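Local coordinates for periplasmic branched-chain amino acid-binding protein (Burkholderia mallei, PDB 3I09) that probably serves as the periplasmic receptor of an ABC transporter for branched-chain amino acids or related small molecules, and holds acetoacetic acid in this crystal, at residues G8-M13 against V48-Q53; Y254-Q259 against P347-K352. All blocks are in the same frame, centred on the assembly; numbering follows the deposited sequence. Where two conformers were deposited one is given.

Overall arrangement
Interaction 1 pairs the C-terminal ends of two parallel strands, 5-11 and 43-51, in the mixed sheet of one half of this type I periplasmic binding protein. Interaction 2 joins the loop 254-259 to the segment 347-352, which leads into strand 351-357 of the antiparallel sheet that also contains strands 248-251 and 329-338. The two do not touch: their centres lie 28 Å apart and their nearest atoms about 16 Å apart. Interaction 1 is closer to the bound acetoacetic acid, the side chain of Thr11 being about 7 Å from it. In interaction 2 the side chain of Tyr351 is about 13 Å from the bound acetoacetic acid.

Interaction 1. Residues G8-M13 against V48-Q53; sequences GFITDM and VYADHQ
Strands 8-11 and 48-51 run parallel, their axes 4.6 Å apart at closest, and are laced by Phe9 N to Val48 O, Ala50 N to Phe9 O, a weak bond from Thr11 N to Ala50 O, and His52 N to Thr11 O. Gly8, Val48, Ile10 and Ala50 belong to one face of the sheet, where Val48 CG2 lies 3.6 Å from Gly8 CA and helix 56-69 packs on Val48, Ile10 and Ala50. On the other face Phe9 and Tyr49 both touch Leu26 of helix 22-36. This is the largely parallel, helix-flanked sheet of a type I periplasmic binding protein; the chain leaves 5-11, crosses by helix 22-36 and returns through the short edge strand 39-40 into 43-51. Past the strand ends, side chains take over. Asp51 CG stands anti to the backbone N (chi1 -180°), and OD1 accepts Met13 N at 3.0 Å in a nearly straight bond (172°). Gln53 N reaches the same OD1 from the opposite face of the carboxylate, closing an Asx turn, while OD2 bonds to Ser14 OG; a short acidic side chain suits so many donors. Met13, present as selenomethionine, crosses Tyr49 at about a right angle in one of its two conformers, its SE 3.8 Å from Tyr49 CD2 in an oblique Met-aromatic contact. His52 lays one ring face over the Thr11-Asp12 peptide: Thr11 C sits above the ring centre and Asp12 N, 3.3 Å from His52 CE1, nearer the rim. ND1 accepts from Asn54 N and NE2 donates to the backbone O of the pocket residue Thr79, which fixes the ring's rotation.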
loop_
_atom_site.group_PDB
_atom_site.type_symbol
_atom_site.label_atom_id
_atom_site.label_comp_id
_atom_site.label_asym_id
_atom_site.label_seq_id
_atom_site.Cartn_x
_atom_site.Cartn_y
_atom_site.Cartn_z
ATOM N N GLY A 8 -16.705 1.941 -7.044
ATOM C CA GLY A 8 -15.814 1.996 -8.190
ATOM C C GLY A 8 -14.386 1.760 -7.733
ATOM O O GLY A 8 -13.981 2.267 -6.695
ATOM N N PHE A 9 -13.647 0.968 -8.499
ATOM C CA PHE A 9 -12.291 0.607 -8.188
ATOM C C PHE A 9 -11.412 1.008 -9.359
ATOM O O PHE A 9 -11.659 0.589 -10.489
ATOM C CB PHE A 9 -12.214 -0.898 -7.959
ATOM C CG PHE A 9 -10.823 -1.429 -7.642
ATOM C CD1 PHE A 9 -10.042 -0.854 -6.666
ATOM C CD2 PHE A 9 -10.335 -2.553 -8.308
ATOM C CE1 PHE A 9 -8.750 -1.395 -6.346
ATOM C CE2 PHE A 9 -9.089 -3.079 -8.019
ATOM C CZ PHE A 9 -8.317 -2.538 -7.027
ATOM N N ILE A 10 -10.392 1.795 -9.063
ATOM C CA ILE A 10 -9.450 2.269 -10.096
ATOM C C ILE A 10 -8.028 1.958 -9.683
ATOM O O ILE A 10 -7.545 2.391 -8.614
ATOM C CB ILE A 10 -9.582 3.766 -10.388
ATOM C CG1 ILE A 10 -11.017 4.141 -10.709
ATOM C CG2 ILE A 10 -8.612 4.127 -11.562
ATOM C CD1 ILE A 10 -11.228 5.654 -10.981
ATOM N N THR A 11 -7.347 1.171 -10.500
ATOM C CA THR A 11 -6.015 0.703 -10.177
ATOM C C THR A 11 -5.259 0.368 -11.439
ATOM O O THR A 11 -5.794 0.489 -12.550
ATOM C CB THR A 11 -6.058 -0.540 -9.209
ATOM O OG1 THR A 11 -4.773 -0.694 -8.576
ATOM C CG2 THR A 11 -6.450 -1.842 -9.951
ATOM N N ASP A 12 -3.987 0.048 -11.295
ATOM C CA ASP A 12 -3.182 -0.412 -12.447
ATOM C C ASP A 12 -3.539 -1.890 -12.712
ATOM O O ASP A 12 -3.216 -2.768 -11.902
ATOM C CB ASP A 12 -1.695 -0.313 -12.134
ATOM C CG ASP A 12 -0.808 -0.909 -13.226
ATOM O OD1 ASP A 12 -1.318 -1.134 -14.329
ATOM O OD2 ASP A 12 0.406 -1.133 -12.967
HETATM N N MSE A 13 -4.191 -2.154 -13.837
HETATM C CA MSE A 13 -4.540 -3.538 -14.175
HETATM C C MSE A 13 -3.651 -4.120 -15.257
HETATM O O MSE A 13 -3.811 -5.284 -15.628
HETATM C CB MSE A 13 -6.012 -3.642 -14.559
HETATM C CG MSE A 13 -6.908 -3.519 -13.366
HETATM SE SE MSE A 13 -8.761 -3.432 -13.896
HETATM C CE MSE A 13 -9.027 -5.275 -14.405
ATOM N N VAL A 48 -18.112 -1.161 -10.313
ATOM C CA VAL A 48 -17.495 -0.746 -11.553
ATOM C C VAL A 48 -15.980 -0.593 -11.364
ATOM O O VAL A 48 -15.499 -0.412 -10.253
ATOM C CB VAL A 48 -18.145 0.538 -12.084
ATOM C CG1 VAL A 48 -19.656 0.264 -12.418
ATOM C CG2 VAL A 48 -17.970 1.731 -11.086
ATOM N N TYR A 49 -15.229 -0.712 -12.461
ATOM C CA TYR A 49 -13.779 -0.650 -12.370
ATOM C C TYR A 49 -13.137 -0.043 -13.589
ATOM O O TYR A 49 -13.763 0.043 -14.639
ATOM C CB TYR A 49 -13.221 -2.042 -12.095
ATOM C CG TYR A 49 -13.473 -3.013 -13.216
ATOM C CD1 TYR A 49 -14.663 -3.717 -13.293
ATOM C CD2 TYR A 49 -12.511 -3.235 -14.185
ATOM C CE1 TYR A 49 -14.897 -4.615 -14.332
ATOM C CE2 TYR A 49 -12.743 -4.132 -15.225
ATOM C CZ TYR A 49 -13.929 -4.792 -15.290
ATOM O OH TYR A 49 -14.142 -5.681 -16.316
ATOM N N ALA A 50 -11.897 0.393 -13.446
ATOM C CA ALA A 50 -11.153 0.936 -14.566
ATOM C C ALA A 50 -9.675 0.724 -14.339
ATOM O O ALA A 50 -9.214 0.697 -13.194
ATOM C CB ALA A 50 -11.467 2.439 -14.751
ATOM N N ASP A 51 -8.943 0.562 -15.441
ATOM C CA ASP A 51 -7.474 0.485 -15.420
ATOM C C ASP A 51 -6.968 1.898 -15.651
ATOM O O ASP A 51 -7.218 2.480 -16.732
ATOM C CB ASP A 51 -7.010 -0.390 -16.594
ATOM C CG ASP A 51 -5.506 -0.549 -16.675
ATOM O OD1 ASP A 51 -4.747 0.000 -15.835
ATOM O OD2 ASP A 51 -5.057 -1.261 -17.611
ATOM N N HIS A 52 -6.282 2.478 -14.672
ATOM C CA HIS A 52 -5.720 3.832 -14.879
ATOM C C HIS A 52 -4.449 3.882 -15.696
ATOM O O HIS A 52 -3.997 4.972 -16.042
ATOM C CB HIS A 52 -5.564 4.644 -13.581
ATOM C CG HIS A 52 -4.699 4.036 -12.521
ATOM N ND1 HIS A 52 -3.449 3.497 -12.749
ATOM C CD2 HIS A 52 -4.872 4.018 -11.175
ATOM C CE1 HIS A 52 -2.904 3.154 -11.598
ATOM N NE2 HIS A 52 -3.755 3.446 -10.626
ATOM N N GLN A 53 -3.880 2.718 -15.973
ATOM C CA GLN A 53 -2.674 2.624 -16.797
ATOM C C GLN A 53 -1.536 3.474 -16.217
ATOM O O GLN A 53 -0.678 3.945 -16.943
ATOM C CB GLN A 53 -2.993 3.059 -18.236
ATOM C CG GLN A 53 -4.292 2.455 -18.790
ATOM C CD GLN A 53 -4.413 2.569 -20.288
ATOM O OE1 GLN A 53 -3.439 2.346 -21.031
ATOM N NE2 GLN A 53 -5.609 2.897 -20.753
#

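Interaction 2. Residues Y254-Q259 against P347-K352; sequences YWNRDQ and PWDYYK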
loop_
_atom_site.group_PDB
_atom_site.type_symbol
_atom_site.label_atom_id
_atom_site.label_comp_id
_atom_site.label_asym_id
_atom_site.label_seq_id
_atom_site.Cartn_x
_atom_site.Cartn_y
_atom_site.Cartn_z
ATOM N N TYR A 254 -0.131 -10.823 6.049
ATOM C CA TYR A 254 0.463 -11.940 5.330
ATOM C C TYR A 254 -0.431 -13.151 5.530
ATOM O O TYR A 254 -1.028 -13.368 6.633
ATOM C CB TYR A 254 1.943 -12.218 5.720
ATOM C CG TYR A 254 2.186 -12.541 7.179
ATOM C CD1 TYR A 254 2.061 -11.566 8.166
ATOM C CD2 TYR A 254 2.549 -13.827 7.575
ATOM C CE1 TYR A 254 2.302 -11.866 9.507
ATOM C CE2 TYR A 254 2.782 -14.128 8.902
ATOM C CZ TYR A 254 2.654 -13.148 9.860
ATOM O OH TYR A 254 2.862 -13.459 11.180
ATOM N N TRP A 255 -0.562 -13.903 4.442
ATOM C CA TRP A 255 -1.562 -14.975 4.363
ATOM C C TRP A 255 -1.395 -16.014 5.467
ATOM O O TRP A 255 -2.382 -16.576 5.933
ATOM C CB TRP A 255 -1.520 -15.621 2.965
ATOM C CG TRP A 255 -0.286 -16.419 2.703
ATOM C CD1 TRP A 255 0.907 -15.998 2.153
ATOM C CD2 TRP A 255 -0.137 -17.790 2.992
ATOM N NE1 TRP A 255 1.786 -17.051 2.084
ATOM C CE2 TRP A 255 1.177 -18.163 2.616
ATOM C CE3 TRP A 255 -0.986 -18.752 3.562
ATOM C CZ2 TRP A 255 1.659 -19.470 2.778
ATOM C CZ3 TRP A 255 -0.485 -20.048 3.757
ATOM C CH2 TRP A 255 0.811 -20.394 3.343
ATOM N N ASN A 256 -0.159 -16.265 5.873
ATOM C CA ASN A 256 0.116 -17.346 6.824
ATOM C C ASN A 256 0.240 -16.866 8.274
ATOM O O ASN A 256 0.718 -17.598 9.119
ATOM C CB ASN A 256 1.399 -18.089 6.441
ATOM C CG ASN A 256 1.445 -19.513 7.011
ATOM O OD1 ASN A 256 0.400 -20.112 7.284
ATOM N ND2 ASN A 256 2.671 -20.074 7.179
ATOM N N ARG A 257 -0.187 -15.639 8.556
ATOM C CA ARG A 257 -0.089 -15.072 9.917
ATOM C C ARG A 257 -0.839 -15.880 10.941
ATOM O O ARG A 257 -0.277 -16.183 12.005
ATOM C CB ARG A 257 -0.627 -13.625 9.965
ATOM C CG ARG A 257 -0.539 -12.950 11.349
ATOM C CD ARG A 257 -1.069 -11.479 11.360
ATOM N NE ARG A 257 -2.505 -11.467 11.063
ATOM C CZ ARG A 257 -3.207 -10.422 10.588
ATOM N NH1 ARG A 257 -2.643 -9.232 10.365
ATOM N NH2 ARG A 257 -4.498 -10.568 10.349
ATOM N N ASP A 258 -2.082 -16.233 10.638
ATOM C CA ASP A 258 -2.956 -16.882 11.629
ATOM C C ASP A 258 -4.111 -17.603 10.974
ATOM O O ASP A 258 -4.197 -17.659 9.767
ATOM C CB ASP A 258 -3.472 -15.867 12.691
ATOM C CG ASP A 258 -4.189 -14.688 12.081
ATOM O OD1 ASP A 258 -4.856 -14.840 11.019
ATOM O OD2 ASP A 258 -4.120 -13.584 12.685
ATOM N N GLN A 259 -4.964 -18.233 11.783
ATOM C CA GLN A 259 -6.050 -19.030 11.240
ATOM C C GLN A 259 -6.922 -18.186 10.299
ATOM O O GLN A 259 -7.246 -18.623 9.189
ATOM C CB GLN A 259 -6.890 -19.585 12.377
ATOM C CG GLN A 259 -7.949 -20.563 11.981
ATOM C CD GLN A 259 -8.820 -20.973 13.183
ATOM O OE1 GLN A 259 -9.241 -20.125 13.969
ATOM N NE2 GLN A 259 -9.086 -22.249 13.315
ATOM N N PRO A 347 4.515 -23.861 -0.603
ATOM C CA PRO A 347 4.524 -22.736 -1.534
ATOM C C PRO A 347 4.019 -21.463 -0.885
ATOM O O PRO A 347 3.064 -21.475 -0.099
ATOM C CB PRO A 347 3.583 -23.206 -2.642
ATOM C CG PRO A 347 3.704 -24.711 -2.584
ATOM C CD PRO A 347 3.804 -25.022 -1.153
ATOM N N TRP A 348 4.680 -20.362 -1.228
ATOM C CA TRP A 348 4.387 -19.032 -0.697
ATOM C C TRP A 348 4.750 -18.793 0.751
ATOM O O TRP A 348 4.445 -17.723 1.283
ATOM C CB TRP A 348 2.941 -18.570 -0.986
ATOM C CG TRP A 348 2.529 -18.605 -2.432
ATOM C CD1 TRP A 348 2.013 -19.683 -3.098
ATOM C CD2 TRP A 348 2.456 -17.507 -3.341
ATOM N NE1 TRP A 348 1.683 -19.336 -4.394
ATOM C CE2 TRP A 348 1.957 -18.009 -4.573
ATOM C CE3 TRP A 348 2.828 -16.166 -3.263
ATOM C CZ2 TRP A 348 1.767 -17.202 -5.690
ATOM C CZ3 TRP A 348 2.646 -15.357 -4.378
ATOM C CH2 TRP A 348 2.128 -15.888 -5.586
ATOM N N ASP A 349 5.428 -19.748 1.391
ATOM C CA ASP A 349 5.884 -19.567 2.773
ATOM C C ASP A 349 7.184 -18.759 2.755
ATOM O O ASP A 349 8.248 -19.328 2.656
ATOM C CB ASP A 349 6.046 -20.943 3.452
ATOM C CG ASP A 349 6.660 -20.874 4.839
ATOM O OD1 ASP A 349 6.623 -19.805 5.449
ATOM O OD2 ASP A 349 7.136 -21.923 5.346
ATOM N N TYR A 350 7.086 -17.431 2.837
ATOM C CA TYR A 350 8.236 -16.579 2.600
ATOM C C TYR A 350 8.743 -15.785 3.800
ATOM O O TYR A 350 9.895 -15.313 3.745
ATOM C CB TYR A 350 7.933 -15.572 1.468
ATOM C CG TYR A 350 7.565 -16.149 0.116
ATOM C CD1 TYR A 350 7.968 -17.422 -0.279
ATOM C CD2 TYR A 350 6.909 -15.368 -0.840
ATOM C CE1 TYR A 350 7.679 -17.909 -1.549
ATOM C CE2 TYR A 350 6.598 -15.873 -2.107
ATOM C CZ TYR A 350 6.958 -17.126 -2.437
ATOM O OH TYR A 350 6.651 -17.632 -3.673
ATOM N N TYR A 351 7.930 -15.604 4.846
ATOM C CA TYR A 351 8.195 -14.627 5.899
ATOM C C TYR A 351 8.473 -15.206 7.270
ATOM O O TYR A 351 7.816 -16.159 7.668
ATOM C CB TYR A 351 6.952 -13.785 6.101
ATOM C CG TYR A 351 6.414 -13.075 4.900
ATOM C CD1 TYR A 351 7.026 -11.925 4.422
ATOM C CD2 TYR A 351 5.245 -13.502 4.291
ATOM C CE1 TYR A 351 6.499 -11.234 3.363
ATOM C CE2 TYR A 351 4.716 -12.821 3.209
ATOM C CZ TYR A 351 5.355 -11.699 2.742
ATOM O OH TYR A 351 4.843 -11.015 1.670
ATOM N N LYS A 352 9.378 -14.571 8.006
ATOM C CA LYS A 352 9.567 -14.766 9.424
ATOM C C LYS A 352 9.174 -13.434 10.040
ATOM O O LYS A 352 9.653 -12.389 9.585
ATOM C CB LYS A 352 11.030 -15.039 9.723
ATOM C CG LYS A 352 11.514 -16.402 9.234
ATOM C CD LYS A 352 12.998 -16.674 9.526
ATOM C CE LYS A 352 13.951 -15.930 8.590
ATOM N NZ LYS A 352 15.328 -16.499 8.691
HETATM O O HOH W 1 4.447 -22.693 7.425
HETATM O O HOH W 2 4.845 -18.424 6.557
#
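Trp255 reaches across to Trp348 with its indole, the two side chains crossing at about a right angle. From CB, CG is placed between the backbone N and the carbonyl carbon (chi1 70°), and the ring then extends toward 347-352 with its nitrogen-bearing edge leading. CD1 passes 4.0 Å from Trp348 O. NE1, the next atom along, donates to that oxygen at 2.9 Å with an angle of 155°; the oxygen lies in the indole plane, although the donor stands well above the plane of the carbonyl. NE1 and CE2 also rest against Trp348 CB. Farther round, CZ2 is 3.6 Å from Trp348 O and 3.8 Å from Pro347 O. Tryptophan suits this place because its edge carries an N-H to a backbone oxygen of a non-regular segment, while the apolar ring packs on Ile233, Met275 and CB of Asn256. That CB covers one indole face, Asn256 being the next residue in the type I turn from Tyr254 to Arg257.

The amide of Asn256 works through water. ND2 donates to a water 2.8 Å away, and more weakly to a second, which makes a weak bridge to Asp349 OD2. Asp349 OD1 forms a salt bridge with Lys339, and Asn256 OD1 accepts from Arg262. Elsewhere, in the conformers described, Tyr254 CB packs 3.8 Å from Tyr351 CE2, the oblique ring pair inclined at 62°. Both tyrosines touch Met336 of strand 329-338, the neighbour of strand 351-357, while Ile233, which meets Trp255 and Tyr351, belongs to helix 233-239; Asp258 N-caps helix 259-272, through Ser261 N, as the loop from strand 248-251 ends.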